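PDB 4R8X: uricase from Bacillus fastidiosus, which probably catalyses the oxidation of urate to 5-hydroxyisourate, the first step on the way to (S)-allantoin in purine breakdown. Local coordinates for residues P219-V223 / F259-T263. Sequence-based numbering, arbitrary orientation.
Sequences PANYV and FPQLT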
# COMPACT_ATOMS: atom_id res chain seq x y z
N PRO D 219 13.67 -21.42 28.37
CA PRO D 219 12.63 -21.43 27.34
C PRO D 219 11.32 -22.06 27.80
O PRO D 219 10.30 -21.83 27.17
CB PRO D 219 13.25 -22.26 26.23
CG PRO D 219 14.72 -22.11 26.42
CD PRO D 219 14.90 -22.08 27.90
N ALA D 220 11.36 -22.84 28.88
CA ALA D 220 10.13 -23.42 29.42
C ALA D 220 9.18 -22.32 29.89
O ALA D 220 7.97 -22.52 29.95
CB ALA D 220 10.45 -24.36 30.56
N ASN D 221 9.75 -21.16 30.22
CA ASN D 221 8.96 -20.02 30.68
C ASN D 221 8.76 -18.94 29.62
O ASN D 221 8.17 -17.90 29.91
CB ASN D 221 9.61 -19.37 31.90
CG ASN D 221 9.72 -20.33 33.05
OD1 ASN D 221 8.91 -21.24 33.20
ND2 ASN D 221 10.73 -20.12 33.88
N TYR D 222 9.28 -19.18 28.41
CA TYR D 222 9.12 -18.24 27.30
C TYR D 222 7.87 -18.57 26.51
O TYR D 222 7.66 -19.72 26.12
CB TYR D 222 10.33 -18.26 26.36
CG TYR D 222 10.17 -17.25 25.24
CD1 TYR D 222 10.34 -15.90 25.49
CD2 TYR D 222 9.80 -17.64 23.94
CE1 TYR D 222 10.18 -14.95 24.50
CE2 TYR D 222 9.63 -16.69 22.94
CZ TYR D 222 9.81 -15.34 23.23
OH TYR D 222 9.66 -14.39 22.25
N VAL D 223 7.05 -17.55 26.27
CA VAL D 223 5.84 -17.74 25.49
C VAL D 223 6.10 -17.34 24.04
O VAL D 223 6.27 -16.16 23.74
CB VAL D 223 4.67 -16.91 26.07
CG1 VAL D 223 3.39 -17.17 25.27
CG2 VAL D 223 4.46 -17.26 27.54
N PHE D 259 -0.44 -20.44 30.09
CA PHE D 259 0.77 -19.74 30.52
C PHE D 259 0.52 -18.93 31.80
O PHE D 259 0.27 -17.73 31.74
CB PHE D 259 1.30 -18.84 29.40
CG PHE D 259 1.57 -19.58 28.12
CD1 PHE D 259 2.58 -20.53 28.06
CD2 PHE D 259 0.81 -19.34 26.97
CE1 PHE D 259 2.85 -21.22 26.88
CE2 PHE D 259 1.07 -20.04 25.79
CZ PHE D 259 2.09 -20.98 25.75
N PRO D 260 0.60 -19.59 32.96
CA PRO D 260 0.32 -18.95 34.25
C PRO D 260 1.26 -17.78 34.55
O PRO D 260 0.94 -16.94 35.40
CB PRO D 260 0.55 -20.07 35.27
CG PRO D 260 0.37 -21.33 34.51
CD PRO D 260 0.84 -21.04 33.11
N GLN D 261 2.40 -17.73 33.87
CA GLN D 261 3.39 -16.69 34.12
C GLN D 261 3.05 -15.37 33.42
O GLN D 261 3.76 -14.38 33.59
CB GLN D 261 4.81 -17.18 33.78
CG GLN D 261 5.16 -17.19 32.28
CD GLN D 261 4.73 -18.45 31.57
OE1 GLN D 261 3.72 -19.07 31.92
NE2 GLN D 261 5.48 -18.84 30.55
N LEU D 262 1.97 -15.36 32.65
CA LEU D 262 1.47 -14.12 32.04
C LEU D 262 0.45 -13.44 32.96
O LEU D 262 -0.37 -14.11 33.57
CB LEU D 262 0.81 -14.41 30.68
CG LEU D 262 1.67 -15.05 29.60
CD1 LEU D 262 0.87 -15.19 28.31
CD2 LEU D 262 2.94 -14.24 29.39
N THR D 263 0.51 -12.11 33.05
CA THR D 263 -0.45 -11.37 33.86
C THR D 263 -1.66 -10.94 33.06
O THR D 263 -2.75 -10.79 33.61
CB THR D 263 0.16 -10.11 34.49
OG1 THR D 263 0.67 -9.26 33.45
CG2 THR D 263 1.27 -10.47 35.45
O HOH W 1 5.90 -21.16 28.74
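The amide of Q261 reaches across to the backbone of N221, tying the loop that leads into helix 225-238 to the type I beta turn F259-L262. In this tunnelling (T-) fold of the uricase family, the turn links helix 244-258 to strand 262-271. Q261 NE2 donates to N221 O at 2.9 Å. The N-H points fairly straight at the oxygen (159°), which lies close to the amide plane, but the donor sits above the carbonyl plane of N221. CG of Q261 lies between its backbone N and carbonyl carbon (chi1 78°), and the chain bends at chi2, which brings NE2 up to N221 O. A water accepts from the same NE2 and also lies 2.8 Å from A220 O. Swapping Q261 for a leucine would probably leave N221 O and this water without their shared donor.

V223 packs against F259 and L262, beside the Q261 amide. V228 of helix 225-238 also touches it. V223 CG2 packs 3.9 Å from CD2 of L262. It also lies 3.5 Å from Q261 NE2. V223 CG1, anti to its own nitrogen, makes a CH-pi contact over one face of the F259 ring, 17° off the ring normal and 3.9 Å from the centroid.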